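Local coordinates for cyanophycinase-like exopeptidase (actinobacterium SCGC AAA027-L06, PDB 6NQC), which is probably a serine peptidase of family S51, resembling the cyanophycinases that cleave a storage polymer of aspartate and arginine, at residues Leu127-Trp137 with Ser174-Glu182. Residues are numbered along the deposited sequence; the frame is centred on the assembly and turned at random.
Sequences LADTLINTPLW and STEGFGIIE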
# COMPACT_ATOMS: atom_id res chain seq x y z
N LEU A 127 6.18 -8.95 -4.77
CA LEU A 127 5.41 -7.82 -5.27
C LEU A 127 6.33 -6.86 -5.99
O LEU A 127 6.09 -6.50 -7.15
CB LEU A 127 4.69 -7.11 -4.12
CG LEU A 127 3.91 -5.84 -4.54
CD1 LEU A 127 3.01 -6.12 -5.76
CD2 LEU A 127 3.08 -5.31 -3.38
N ALA A 128 7.42 -6.47 -5.32
CA ALA A 128 8.37 -5.53 -5.90
C ALA A 128 9.01 -6.07 -7.17
O ALA A 128 9.04 -5.39 -8.21
CB ALA A 128 9.47 -5.22 -4.87
N ASP A 129 9.58 -7.27 -7.11
CA ASP A 129 10.27 -7.83 -8.27
C ASP A 129 9.33 -8.01 -9.46
O ASP A 129 9.75 -7.88 -10.61
CB ASP A 129 10.91 -9.16 -7.92
CG ASP A 129 12.13 -9.04 -7.01
OD1 ASP A 129 12.72 -7.94 -6.91
OD2 ASP A 129 12.48 -10.04 -6.37
N THR A 130 8.04 -8.25 -9.21
CA THR A 130 7.12 -8.54 -10.30
C THR A 130 6.63 -7.28 -10.99
O THR A 130 6.47 -7.31 -12.22
CB THR A 130 5.93 -9.37 -9.78
OG1 THR A 130 6.38 -10.66 -9.34
CG2 THR A 130 4.94 -9.60 -10.85
N LEU A 131 6.43 -6.17 -10.27
CA LEU A 131 5.91 -4.97 -10.90
C LEU A 131 6.94 -3.88 -11.15
O LEU A 131 6.64 -2.92 -11.88
CB LEU A 131 4.79 -4.35 -10.05
CG LEU A 131 3.60 -5.29 -9.81
CD1 LEU A 131 2.50 -4.60 -9.01
CD2 LEU A 131 3.07 -5.88 -11.11
N ILE A 132 8.14 -3.96 -10.55
CA ILE A 132 9.04 -2.81 -10.64
C ILE A 132 9.36 -2.55 -12.11
O ILE A 132 9.65 -3.48 -12.87
CB ILE A 132 10.32 -3.05 -9.83
CG1 ILE A 132 11.14 -1.78 -9.73
CG2 ILE A 132 11.12 -4.20 -10.46
CD1 ILE A 132 12.30 -1.87 -8.70
N ASN A 133 9.30 -1.28 -12.51
CA ASN A 133 9.68 -0.88 -13.86
C ASN A 133 8.89 -1.62 -14.93
O ASN A 133 9.42 -2.00 -15.98
CB ASN A 133 11.18 -1.07 -14.11
CG ASN A 133 12.01 -0.32 -13.13
OD1 ASN A 133 11.59 0.71 -12.59
ND2 ASN A 133 13.20 -0.82 -12.87
N THR A 134 7.58 -1.79 -14.68
CA THR A 134 6.73 -2.41 -15.68
C THR A 134 5.76 -1.36 -16.23
O THR A 134 5.48 -0.34 -15.58
CB THR A 134 5.89 -3.56 -15.12
OG1 THR A 134 5.07 -3.03 -14.07
CG2 THR A 134 6.72 -4.70 -14.61
N PRO A 135 5.17 -1.61 -17.38
CA PRO A 135 4.16 -0.67 -17.88
C PRO A 135 2.99 -0.56 -16.92
O PRO A 135 2.44 0.53 -16.75
CB PRO A 135 3.76 -1.27 -19.24
CG PRO A 135 4.37 -2.59 -19.34
CD PRO A 135 5.50 -2.67 -18.37
N LEU A 136 2.62 -1.64 -16.24
CA LEU A 136 1.50 -1.57 -15.28
C LEU A 136 1.83 -0.63 -14.13
O LEU A 136 1.00 0.20 -13.72
CB LEU A 136 1.18 -2.97 -14.76
CG LEU A 136 -0.03 -3.00 -13.82
CD1 LEU A 136 -1.29 -2.95 -14.64
CD2 LEU A 136 0.01 -4.21 -12.93
N TRP A 137 3.03 -0.73 -13.58
CA TRP A 137 3.42 0.17 -12.51
C TRP A 137 3.42 1.63 -13.00
O TRP A 137 2.97 2.53 -12.30
CB TRP A 137 4.81 -0.21 -11.94
CG TRP A 137 5.27 0.94 -11.15
CD1 TRP A 137 6.24 1.84 -11.47
CD2 TRP A 137 4.70 1.39 -9.92
NE1 TRP A 137 6.29 2.83 -10.52
CE2 TRP A 137 5.38 2.57 -9.55
CE3 TRP A 137 3.67 0.92 -9.11
CZ2 TRP A 137 5.05 3.29 -8.40
CZ3 TRP A 137 3.36 1.63 -7.96
CH2 TRP A 137 4.05 2.79 -7.62
N SER A 174 18.89 -5.51 0.38
CA SER A 174 17.46 -5.24 0.29
C SER A 174 16.99 -5.36 -1.15
O SER A 174 17.77 -5.20 -2.10
CB SER A 174 17.18 -3.85 0.84
OG SER A 174 17.59 -3.80 2.21
N THR A 175 15.71 -5.68 -1.30
CA THR A 175 15.07 -5.58 -2.60
C THR A 175 14.66 -4.14 -2.89
O THR A 175 14.18 -3.42 -2.01
CB THR A 175 13.83 -6.50 -2.61
OG1 THR A 175 14.25 -7.85 -2.39
CG2 THR A 175 13.07 -6.40 -3.97
N GLU A 176 14.86 -3.71 -4.13
CA GLU A 176 14.40 -2.40 -4.57
C GLU A 176 12.87 -2.37 -4.64
O GLU A 176 12.24 -3.23 -5.26
CB GLU A 176 15.02 -2.09 -5.93
CG GLU A 176 14.66 -0.74 -6.51
CD GLU A 176 15.48 -0.40 -7.77
OE1 GLU A 176 16.52 -1.07 -8.00
OE2 GLU A 176 15.08 0.53 -8.52
N GLY A 177 12.28 -1.38 -3.98
CA GLY A 177 10.86 -1.12 -4.08
C GLY A 177 10.55 -0.04 -5.10
O GLY A 177 11.39 0.37 -5.90
N PHE A 178 9.31 0.41 -5.06
CA PHE A 178 8.81 1.36 -6.06
C PHE A 178 9.27 2.77 -5.77
O PHE A 178 9.34 3.58 -6.69
CB PHE A 178 7.29 1.30 -6.11
CG PHE A 178 6.73 -0.08 -6.36
CD1 PHE A 178 7.41 -1.01 -7.14
CD2 PHE A 178 5.52 -0.45 -5.80
CE1 PHE A 178 6.87 -2.26 -7.36
CE2 PHE A 178 4.99 -1.71 -5.99
CZ PHE A 178 5.61 -2.59 -6.79
N GLY A 179 9.56 3.10 -4.50
CA GLY A 179 10.19 4.35 -4.14
C GLY A 179 9.33 5.59 -4.25
O GLY A 179 9.84 6.66 -4.52
N ILE A 180 8.04 5.49 -4.01
CA ILE A 180 7.20 6.67 -4.07
C ILE A 180 7.01 7.39 -2.74
O ILE A 180 6.56 8.54 -2.74
CB ILE A 180 5.81 6.31 -4.65
CG1 ILE A 180 5.14 5.27 -3.80
CG2 ILE A 180 6.00 5.90 -6.11
CD1 ILE A 180 3.67 5.25 -4.01
N ILE A 181 7.26 6.74 -1.61
CA ILE A 181 7.54 7.47 -0.39
C ILE A 181 9.06 7.46 -0.27
O ILE A 181 9.69 6.43 0.01
CB ILE A 181 6.83 6.89 0.82
CG1 ILE A 181 7.03 5.38 0.96
CG2 ILE A 181 5.32 7.11 0.69
CD1 ILE A 181 6.34 4.81 2.14
N GLU A 182 9.68 8.59 -0.56
CA GLU A 182 11.13 8.58 -0.73
C GLU A 182 11.87 8.49 0.59
O GLU A 182 12.98 7.93 0.64
CB GLU A 182 11.58 9.82 -1.51
CG GLU A 182 11.84 9.55 -3.00
CD GLU A 182 12.09 10.83 -3.82
OE1 GLU A 182 12.70 11.79 -3.29
OE2 GLU A 182 11.67 10.85 -5.01
O HOH W 1 12.73 -5.19 -7.23
O HOH W 2 13.94 -9.99 -4.19
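Phe178 pushes its ring into the corner between helix 124-131 and helix 135-145. Phe178 CB begins over the face of the Trp137 six-membered ring, 4.0 Å from its centroid in a CH-pi contact. CG lies anti to the carbonyl carbon (chi1 -55°), a turn that brings the ring beside the indole; the two form an offset face-to-face stack with planes 23° apart, and Phe178 CD2 sits 3.7 Å from Trp137 CZ3. At the opposite corner of the ring from CD2, CE1 meets Ile132 N, just past the helix end and near the ring plane, and Ala128 CA of helix 124-131 obliquely. The tip, Phe178 CZ, lies 3.8 Å from Leu131 CB, with Leu127 O near the ring plane. A flat apolar ring suits a site with an aromatic face along one side and a helix end along its rim. Ile180 CG2 lies at the indole edge, 3.6 Å from Trp137 CZ2. A smaller alanine in place of Trp137 would probably open a gap beside Phe178, leaving its ring freer to turn and Ile180 CG2 without the indole edge it rests on.

The two helices follow strand 116-119 of the central, largely parallel sheet, and Trp137 and Leu131 both touch Phe119 on that strand. Thr134 N-caps the second helix, its OG1 accepting from Trp137 N at 3.1 Å and also bonding to Leu131 O.

Farther along, the small Ala128 lets the strand come close, its CB 3.4 Å from Glu176 O. Ile132 CD1 rests against the aliphatic CG of Glu176, the two side chains crossing at about a right angle. At the outer end Asp129 works through water: one molecule donates to OD1 and to Glu176 O, another joins OD2 to Thr175 OG1, which also bonds His125.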